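Side-chain contacts in Lin2960 protein (Listeria innocua, PDB 3OOP), which probably binds DNA as a dimeric transcription regulator of the MarR family, although its target and physiological role are unknown: residues R5-Y8 and D9-S12; Q54-I57 and A58-T61; T65-V68 and N69-D73. One frame throughout, in Å; residues are numbered along the deposited sequence.

Contact 1: R5-Y8 and D9-S12; sequences RGYY and DEIS
Y7 and E10 both place CG beside the backbone N and anti to the carbonyl carbon (chi1 -62° and -71°), which sends the two side chains out side by side from neighbouring turns of one helix. The chain of E10 then runs extended, so that its carboxylate oxygen OE2 comes to the edge of the Y7 ring, near the ring plane and 4.1 Å from CD1; ring and carboxylate stand almost perpendicular, 88° apart. On the way, CG of E10 passes 3.4 Å from the carbonyl oxygen O of G6.

Y8 takes the other course, with CG anti to the backbone N, and its ring lies oblique to CB of S12, 4.4 Å from CE2. The hydroxyl of S12 turns back to the preceding turn: OG donates to D9 O at 2.9 Å, while the backbone N of S12 bonds to Y8 O at the same length. The opposite charges of R5 and D9 are near each other without touching, R5 NE lying 4.8 Å from D9 OD2.

Beyond these turns Y8 packs on L135 and I138 of helix 125-141, and its OH is hydrogen-bonded to the backbone O of V15 in the second subunit. I11 rests on F131 of the same chain and on T132 of the second subunit. Such interlocking of N- and C-terminal helices from two chains is characteristic of the MarR-family dimerisation region.

Contact 2: Q54-I57 and A58-T61; sequences QKEI and ALWT
I57 and T61 cross at an angle one helical turn apart, their CG2 methyls 4.1 Å from each other, but the stronger link between them is polar. T61 holds OG1 between its backbone N and its carbonyl carbon (chi1 60°), which swings the hydroxyl back over the preceding turn to donate to I57 O at 2.9 Å. The backbone N of T61 donates to the same oxygen at 2.8 Å. The two donors come from opposite faces of the I57 carbonyl plane, OG1 tilted 32° from it, so this one acceptor is gripped twice at the last turn of helix 54-61.

On another flank E56 and L59 meet at a slant. The E56 chain bends at chi2 (-65°), folding its carboxylate toward the following turn, and OE1 comes 3.9 Å from CD2 of L59. The other methyl of L59, CD1, lies 3.7 Å from K55 O. W60 approaches the preceding turn through CB, 3.4 Å from E56 O, whereas its indole is carried away from that turn. Main-chain bonding tightens along the helix: those from A58 N and L59 N are weak, and that from W60 N to E56 O is 2.9 Å.

I57 is buried against V42 and I46 of helix 37-49, and the W60 side chain reaches E44 and N49 of that helix. Q54, I57 and A58 pack on V68 of helix 65-77. The amide of Q54 is shared, NE2 donating to N69 OD1 and OE1 accepting from R83 NH1 on strand 81-84, so helix 54-61 bridges two helices and the edge of the sheet.

Contact 3: T65-V68 and N69-D73; sequences TPTV and NRIVD
V68 CG1 meets V72 CG2 at 3.9 Å, the two valines crossing one turn apart on the buried flank of the helix. Next to them T67 and I71 run alongside each other, CG2 of T67 lying 3.8 Å from CD1 of I71. T67 CG2 also comes within 3.9 Å of R70 NH2; the R70 chain bends at chi3 (63°) to bring the guanidinium back beside the helix, and I71 CG1 lies over one of its faces, toward the rim. T65 and N69 point the same way, with T65 CG2 at 3.5 Å from N69 ND2.

Partners farther out fix the polar ends. T67 OG1 is hydrogen-bonded to D64 OD1, R70 NH1 forms a salt bridge with E38, and N69 OD1 is held by Q54. V68 is held against K63, I71 against V42, and V72 against I81.

The helix is thus two-sided: its valines and I71 pack into the domain, while its polar groups are directed by neighbouring residues. In MarR-type winged helix-turn-helix domains this position belongs to the recognition helix, so exposed T65, P66 and R70 could lie near DNA, although the R70–E38 salt bridge would probably temper the positive charge of R70.

Overall arrangement
Contacts 2 and 3 form one unit, their centres about 10 Å apart on consecutive helices. They join where Q54 NE2 lies 2.8 Å from N69 OD1 and through packing of A58 CA on V68 CG2 (3.7 Å). Consistent with the family, helices 54-61 and 65-77 make up the helix-turn-helix of the presumed DNA-binding lobe. Contact 1 is remote, near the start of the chain: its centre lies about 35 Å from that of contact 2 and about 40 Å from that of contact 3, on the opposite side of the chain's centre from the latter. There it meets the second subunit, which touches neither of the other contacts.

Contact 1: R5-Y8 and D9-S12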
ATOM      1  N   ARG A   5       1.520  14.965  -7.637  1.00 38.37           N
ATOM      2  CA  ARG A   5       1.724  14.245  -6.385  1.00 38.49           C
ATOM      3  C   ARG A   5       0.373  13.887  -5.763  1.00 37.60           C
ATOM      4  O   ARG A   5       0.185  12.774  -5.279  1.00 36.89           O
ATOM      5  CB  ARG A   5       2.576  15.062  -5.417  1.00 39.16           C
ATOM      6  CG  ARG A   5       3.422  14.212  -4.508  1.00 42.29           C
ATOM      7  CD  ARG A   5       4.119  15.056  -3.456  1.00 46.34           C
ATOM      8  NE  ARG A   5       4.611  14.229  -2.359  1.00 49.11           N
ATOM      9  CZ  ARG A   5       5.211  14.700  -1.267  1.00 50.41           C
ATOM     10  NH1 ARG A   5       5.630  13.859  -0.329  1.00 51.21           N
ATOM     11  NH2 ARG A   5       5.406  16.009  -1.116  1.00 51.17           N
ATOM     12  N   GLY A   6      -0.562  14.833  -5.807  1.00 37.25           N
ATOM     13  CA  GLY A   6      -1.952  14.585  -5.435  1.00 37.09           C
ATOM     14  C   GLY A   6      -2.619  13.438  -6.172  1.00 36.56           C
ATOM     15  O   GLY A   6      -3.243  12.578  -5.536  1.00 37.07           O
ATOM     16  N   TYR A   7      -2.497  13.410  -7.501  1.00 35.82           N
ATOM     17  CA  TYR A   7      -3.096  12.335  -8.298  1.00 35.42           C
ATOM     18  C   TYR A   7      -2.458  10.984  -7.995  1.00 33.62           C
ATOM     19  O   TYR A   7      -3.154   9.974  -7.919  1.00 33.67           O
ATOM     20  CB  TYR A   7      -3.002  12.598  -9.803  1.00 36.31           C
ATOM     21  CG  TYR A   7      -3.721  13.838 -10.288  1.00 40.30           C
ATOM     22  CD1 TYR A   7      -5.096  14.003 -10.087  1.00 43.73           C
ATOM     23  CD2 TYR A   7      -3.030  14.837 -10.972  1.00 43.36           C
ATOM     24  CE1 TYR A   7      -5.758  15.149 -10.543  1.00 46.51           C
ATOM     25  CE2 TYR A   7      -3.681  15.983 -11.430  1.00 45.82           C
ATOM     26  CZ  TYR A   7      -5.040  16.130 -11.212  1.00 47.34           C
ATOM     27  OH  TYR A   7      -5.680  17.262 -11.671  1.00 50.78           O
ATOM     28  N   TYR A   8      -1.134  10.962  -7.857  1.00 31.52           N
ATOM     29  CA  TYR A   8      -0.442   9.731  -7.519  1.00 30.29           C
ATOM     30  C   TYR A   8      -0.928   9.212  -6.161  1.00 30.38           C
ATOM     31  O   TYR A   8      -1.194   8.024  -6.001  1.00 29.76           O
ATOM     32  CB  TYR A   8       1.073   9.940  -7.505  1.00 29.42           C
ATOM     33  CG  TYR A   8       1.826   8.642  -7.362  1.00 28.45           C
ATOM     34  CD1 TYR A   8       2.299   7.965  -8.485  1.00 27.76           C
ATOM     35  CD2 TYR A   8       2.017   8.058  -6.105  1.00 26.76           C
ATOM     36  CE1 TYR A   8       2.973   6.745  -8.361  1.00 28.13           C
ATOM     37  CE2 TYR A   8       2.681   6.845  -5.967  1.00 26.87           C
ATOM     38  CZ  TYR A   8       3.159   6.198  -7.097  1.00 27.55           C
ATOM     39  OH  TYR A   8       3.820   4.996  -6.966  1.00 28.74           O
ATOM     40  N   ASP A   9      -1.043  10.112  -5.189  1.00 30.93           N
ATOM     41  CA  ASP A   9      -1.471   9.740  -3.835  1.00 31.77           C
ATOM     42  C   ASP A   9      -2.868   9.116  -3.809  1.00 31.94           C
ATOM     43  O   ASP A   9      -3.115   8.148  -3.068  1.00 31.12           O
ATOM     44  CB  ASP A   9      -1.390  10.941  -2.891  1.00 32.87           C
ATOM     45  CG  ASP A   9       0.038  11.318  -2.543  1.00 35.92           C
ATOM     46  OD1 ASP A   9       0.975  10.560  -2.892  1.00 38.43           O
ATOM     47  OD2 ASP A   9       0.230  12.388  -1.926  1.00 39.90           O
ATOM     48  N   GLU A  10      -3.771   9.660  -4.622  1.00 31.85           N
ATOM     49  CA  GLU A  10      -5.097   9.079  -4.772  0.50 32.53           C
ATOM     50  C   GLU A  10      -4.995   7.651  -5.331  1.00 32.16           C
ATOM     51  O   GLU A  10      -5.696   6.740  -4.862  1.00 31.91           O
ATOM     52  CB  GLU A  10      -5.983   9.980  -5.642  0.50 33.10           C
ATOM     53  CG  GLU A  10      -6.385  11.285  -4.952  0.50 35.13           C
ATOM     54  CD  GLU A  10      -6.897  12.344  -5.918  0.50 37.72           C
ATOM     55  OE1 GLU A  10      -7.030  13.516  -5.504  0.50 39.58           O
ATOM     56  OE2 GLU A  10      -7.161  12.013  -7.091  0.50 39.19           O
ATOM     57  N   ILE A  11      -4.102   7.452  -6.304  1.00 31.42           N
ATOM     58  CA  ILE A  11      -3.884   6.123  -6.876  1.00 31.49           C
ATOM     59  C   ILE A  11      -3.323   5.140  -5.843  1.00 31.12           C
ATOM     60  O   ILE A  11      -3.801   4.004  -5.757  1.00 31.33           O
ATOM     61  CB  ILE A  11      -2.969   6.156  -8.119  1.00 31.45           C
ATOM     62  CG1 ILE A  11      -3.755   6.677  -9.324  1.00 32.21           C
ATOM     63  CG2 ILE A  11      -2.445   4.753  -8.413  1.00 31.58           C
ATOM     64  CD1 ILE A  11      -2.884   7.134 -10.482  1.00 34.63           C
ATOM     65  N   SER A  12      -2.312   5.545  -5.076  1.00 30.63           N
ATOM     66  CA  SER A  12      -1.785   4.640  -4.059  0.50 30.74           C
ATOM     67  C   SER A  12      -2.876   4.239  -3.053  1.00 30.78           C
ATOM     68  O   SER A  12      -2.971   3.061  -2.685  1.00 30.88           O
ATOM     69  CB  SER A  12      -0.526   5.193  -3.383  0.50 30.67           C
ATOM     70  OG  SER A  12      -0.769   6.445  -2.780  0.50 30.88           O
TER

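Contact 2: Q54-I57 and A58-T61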
ATOM      1  N   GLN A  54       5.415 -28.942   6.683  1.00 39.86           N
ATOM      2  CA  GLN A  54       4.634 -28.010   7.485  1.00 41.15           C
ATOM      3  C   GLN A  54       5.390 -26.697   7.682  1.00 41.83           C
ATOM      4  O   GLN A  54       4.788 -25.622   7.691  1.00 42.13           O
ATOM      5  CB  GLN A  54       4.257 -28.648   8.825  1.00 42.11           C
ATOM      6  CG  GLN A  54       2.782 -28.565   9.147  1.00 43.09           C
ATOM      7  CD  GLN A  54       2.341 -29.591  10.176  1.00 44.91           C
ATOM      8  OE1 GLN A  54       2.408 -30.803   9.948  1.00 45.95           O
ATOM      9  NE2 GLN A  54       1.870 -29.108  11.312  1.00 46.18           N
ATOM     10  N   LYS A  55       6.717 -26.784   7.806  1.00 42.50           N
ATOM     11  CA  LYS A  55       7.566 -25.599   7.819  1.00 42.92           C
ATOM     12  C   LYS A  55       7.372 -24.733   6.562  1.00 42.16           C
ATOM     13  O   LYS A  55       7.165 -23.524   6.667  1.00 41.58           O
ATOM     14  CB  LYS A  55       9.041 -25.988   7.987  1.00 43.81           C
ATOM     15  CG  LYS A  55       9.985 -24.803   7.910  1.00 46.18           C
ATOM     16  CD  LYS A  55      11.393 -25.226   7.538  1.00 49.32           C
ATOM     17  CE  LYS A  55      12.105 -24.104   6.788  1.00 51.16           C
ATOM     18  NZ  LYS A  55      12.581 -22.989   7.665  1.00 52.65           N
ATOM     19  N   GLU A  56       7.430 -25.353   5.379  1.00 41.58           N
ATOM     20  CA  GLU A  56       7.296 -24.613   4.125  1.00 41.27           C
ATOM     21  C   GLU A  56       5.894 -24.051   3.872  1.00 40.10           C
ATOM     22  O   GLU A  56       5.757 -23.039   3.191  1.00 39.83           O
ATOM     23  CB  GLU A  56       7.768 -25.451   2.929  1.00 41.71           C
ATOM     24  CG  GLU A  56       9.294 -25.652   2.844  1.00 45.26           C
ATOM     25  CD  GLU A  56      10.075 -24.365   2.592  1.00 48.65           C
ATOM     26  OE1 GLU A  56       9.535 -23.439   1.940  1.00 50.40           O
ATOM     27  OE2 GLU A  56      11.246 -24.280   3.041  1.00 51.17           O
ATOM     28  N   ILE A  57       4.859 -24.697   4.408  1.00 39.31           N
ATOM     29  CA  ILE A  57       3.503 -24.150   4.282  1.00 38.82           C
ATOM     30  C   ILE A  57       3.341 -22.839   5.048  1.00 38.59           C
ATOM     31  O   ILE A  57       2.686 -21.911   4.564  1.00 37.72           O
ATOM     32  CB  ILE A  57       2.395 -25.170   4.669  1.00 38.94           C
ATOM     33  CG1 ILE A  57       2.119 -26.095   3.495  1.00 39.60           C
ATOM     34  CG2 ILE A  57       1.078 -24.461   5.020  1.00 39.96           C
ATOM     35  CD1 ILE A  57       1.539 -25.370   2.252  1.00 39.83           C
ATOM     36  N   ALA A  58       3.948 -22.780   6.236  1.00 39.15           N
ATOM     37  CA  ALA A  58       3.987 -21.559   7.034  1.00 39.52           C
ATOM     38  C   ALA A  58       4.561 -20.402   6.220  1.00 39.88           C
ATOM     39  O   ALA A  58       3.957 -19.335   6.136  1.00 39.91           O
ATOM     40  CB  ALA A  58       4.804 -21.786   8.300  1.00 39.98           C
ATOM     41  N   LEU A  59       5.716 -20.634   5.594  1.00 40.35           N
ATOM     42  CA  LEU A  59       6.357 -19.630   4.738  1.00 40.63           C
ATOM     43  C   LEU A  59       5.476 -19.241   3.548  1.00 40.05           C
ATOM     44  O   LEU A  59       5.302 -18.053   3.249  1.00 39.62           O
ATOM     45  CB  LEU A  59       7.719 -20.138   4.257  1.00 41.15           C
ATOM     46  CG  LEU A  59       8.982 -19.821   5.069  1.00 43.11           C
ATOM     47  CD1 LEU A  59       8.926 -20.328   6.515  1.00 44.72           C
ATOM     48  CD2 LEU A  59      10.208 -20.385   4.353  1.00 44.00           C
ATOM     49  N   TRP A  60       4.906 -20.244   2.883  1.00 39.60           N
ATOM     50  CA  TRP A  60       4.025 -20.024   1.740  1.00 39.13           C
ATOM     51  C   TRP A  60       2.808 -19.175   2.098  1.00 38.99           C
ATOM     52  O   TRP A  60       2.448 -18.265   1.359  1.00 39.16           O
ATOM     53  CB  TRP A  60       3.573 -21.369   1.150  1.00 38.80           C
ATOM     54  CG  TRP A  60       2.738 -21.246  -0.086  1.00 38.12           C
ATOM     55  CD1 TRP A  60       1.386 -21.079  -0.151  1.00 37.74           C
ATOM     56  CD2 TRP A  60       3.202 -21.290  -1.439  1.00 37.77           C
ATOM     57  NE1 TRP A  60       0.976 -21.011  -1.462  1.00 38.03           N
ATOM     58  CE2 TRP A  60       2.072 -21.134  -2.273  1.00 37.56           C
ATOM     59  CE3 TRP A  60       4.466 -21.427  -2.026  1.00 37.97           C
ATOM     60  CZ2 TRP A  60       2.162 -21.135  -3.674  1.00 38.03           C
ATOM     61  CZ3 TRP A  60       4.561 -21.418  -3.423  1.00 38.00           C
ATOM     62  CH2 TRP A  60       3.412 -21.277  -4.225  1.00 38.29           C
ATOM     63  N   THR A  61       2.170 -19.477   3.226  1.00 39.17           N
ATOM     64  CA  THR A  61       0.933 -18.802   3.587  1.00 39.28           C
ATOM     65  C   THR A  61       1.193 -17.581   4.463  1.00 40.54           C
ATOM     66  O   THR A  61       0.300 -16.750   4.651  1.00 40.75           O
ATOM     67  CB  THR A  61      -0.027 -19.737   4.350  1.00 38.82           C
ATOM     68  OG1 THR A  61       0.604 -20.180   5.556  1.00 37.82           O
ATOM     69  CG2 THR A  61      -0.394 -20.950   3.510  1.00 38.54           C
TER

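Contact 3: T65-V68 and N69-D73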
ATOM      1  N   THR A  65       3.929 -21.112  12.974  1.00 47.75           N
ATOM      2  CA  THR A  65       3.958 -22.541  13.287  1.00 48.01           C
ATOM      3  C   THR A  65       2.684 -23.036  14.000  1.00 47.67           C
ATOM      4  O   THR A  65       2.052 -23.974  13.516  1.00 47.32           O
ATOM      5  CB  THR A  65       5.231 -22.931  14.094  1.00 48.49           C
ATOM      6  OG1 THR A  65       6.391 -22.357  13.473  1.00 49.63           O
ATOM      7  CG2 THR A  65       5.396 -24.446  14.174  1.00 49.43           C
ATOM      8  N   PRO A  66       2.304 -22.409  15.142  1.00 47.59           N
ATOM      9  CA  PRO A  66       1.091 -22.841  15.857  1.00 46.99           C
ATOM     10  C   PRO A  66      -0.195 -22.775  15.013  1.00 45.99           C
ATOM     11  O   PRO A  66      -1.031 -23.676  15.108  1.00 45.64           O
ATOM     12  CB  PRO A  66       0.997 -21.847  17.025  1.00 47.63           C
ATOM     13  CG  PRO A  66       2.394 -21.357  17.220  1.00 48.17           C
ATOM     14  CD  PRO A  66       2.993 -21.311  15.860  1.00 47.93           C
ATOM     15  N   THR A  67      -0.339 -21.719  14.212  1.00 44.98           N
ATOM     16  CA  THR A  67      -1.512 -21.526  13.356  1.00 43.85           C
ATOM     17  C   THR A  67      -1.586 -22.614  12.286  1.00 43.09           C
ATOM     18  O   THR A  67      -2.646 -23.206  12.075  1.00 42.01           O
ATOM     19  CB  THR A  67      -1.494 -20.130  12.695  1.00 43.85           C
ATOM     20  OG1 THR A  67      -1.545 -19.126  13.716  1.00 44.09           O
ATOM     21  CG2 THR A  67      -2.666 -19.938  11.736  1.00 43.23           C
ATOM     22  N   VAL A  68      -0.458 -22.870  11.624  1.00 42.36           N
ATOM     23  CA  VAL A  68      -0.399 -23.902  10.587  1.00 41.72           C
ATOM     24  C   VAL A  68      -0.653 -25.270  11.205  1.00 41.55           C
ATOM     25  O   VAL A  68      -1.450 -26.044  10.672  1.00 40.93           O
ATOM     26  CB  VAL A  68       0.922 -23.850   9.779  1.00 41.67           C
ATOM     27  CG1 VAL A  68       1.091 -25.103   8.920  1.00 41.73           C
ATOM     28  CG2 VAL A  68       0.934 -22.617   8.892  1.00 41.75           C
ATOM     29  N   ASN A  69      -0.032 -25.550  12.353  1.00 41.62           N
ATOM     30  CA  ASN A  69      -0.256 -26.806  13.060  0.50 41.49           C
ATOM     31  C   ASN A  69      -1.746 -27.033  13.341  1.00 41.14           C
ATOM     32  O   ASN A  69      -2.264 -28.128  13.128  1.00 41.22           O
ATOM     33  CB  ASN A  69       0.567 -26.855  14.353  0.50 42.18           C
ATOM     34  CG  ASN A  69       2.070 -26.805  14.097  0.50 42.31           C
ATOM     35  OD1 ASN A  69       2.526 -26.917  12.954  0.50 42.67           O
ATOM     36  ND2 ASN A  69       2.846 -26.634  15.164  0.50 42.77           N
ATOM     37  N   ARG A  70      -2.427 -25.981  13.793  1.00 40.18           N
ATOM     38  CA  ARG A  70      -3.864 -26.038  14.097  1.00 39.02           C
ATOM     39  C   ARG A  70      -4.692 -26.344  12.849  1.00 37.77           C
ATOM     40  O   ARG A  70      -5.567 -27.218  12.876  1.00 37.46           O
ATOM     41  CB  ARG A  70      -4.336 -24.718  14.716  1.00 39.38           C
ATOM     42  CG  ARG A  70      -5.861 -24.590  14.863  1.00 39.69           C
ATOM     43  CD  ARG A  70      -6.281 -23.319  15.617  1.00 41.81           C
ATOM     44  NE  ARG A  70      -5.902 -22.071  14.944  1.00 41.75           N
ATOM     45  CZ  ARG A  70      -6.558 -21.518  13.927  1.00 42.28           C
ATOM     46  NH1 ARG A  70      -7.630 -22.104  13.399  1.00 42.05           N
ATOM     47  NH2 ARG A  70      -6.117 -20.381  13.410  1.00 43.36           N
ATOM     48  N   ILE A  71      -4.430 -25.608  11.774  1.00 36.45           N
ATOM     49  CA  ILE A  71      -5.192 -25.767  10.524  1.00 35.29           C
ATOM     50  C   ILE A  71      -4.929 -27.135   9.884  1.00 34.86           C
ATOM     51  O   ILE A  71      -5.866 -27.799   9.435  1.00 34.10           O
ATOM     52  CB  ILE A  71      -4.929 -24.619   9.511  1.00 34.92           C
ATOM     53  CG1 ILE A  71      -5.397 -23.271  10.087  1.00 35.38           C
ATOM     54  CG2 ILE A  71      -5.647 -24.892   8.191  1.00 34.29           C
ATOM     55  CD1 ILE A  71      -4.849 -22.040   9.367  1.00 34.63           C
ATOM     56  N   VAL A  72      -3.663 -27.553   9.861  1.00 34.41           N
ATOM     57  CA  VAL A  72      -3.301 -28.893   9.377  1.00 34.43           C
ATOM     58  C   VAL A  72      -4.067 -29.978  10.143  1.00 34.97           C
ATOM     59  O   VAL A  72      -4.586 -30.922   9.546  1.00 34.69           O
ATOM     60  CB  VAL A  72      -1.771 -29.121   9.408  1.00 34.32           C
ATOM     61  CG1 VAL A  72      -1.417 -30.592   9.203  1.00 34.69           C
ATOM     62  CG2 VAL A  72      -1.117 -28.277   8.335  1.00 32.84           C
ATOM     63  N   ASP A  73      -4.162 -29.834  11.462  1.00 35.71           N
ATOM     64  CA  ASP A  73      -4.968 -30.777  12.237  1.00 36.40           C
ATOM     65  C   ASP A  73      -6.445 -30.837  11.798  1.00 35.52           C
ATOM     66  O   ASP A  73      -7.005 -31.924  11.688  1.00 35.74           O
ATOM     67  CB  ASP A  73      -4.803 -30.539  13.742  1.00 37.74           C
ATOM     68  CG  ASP A  73      -3.404 -30.911  14.238  1.00 41.83           C
ATOM     69  OD1 ASP A  73      -2.714 -31.718  13.564  1.00 46.07           O
ATOM     70  OD2 ASP A  73      -2.983 -30.396  15.305  1.00 46.72           O
TER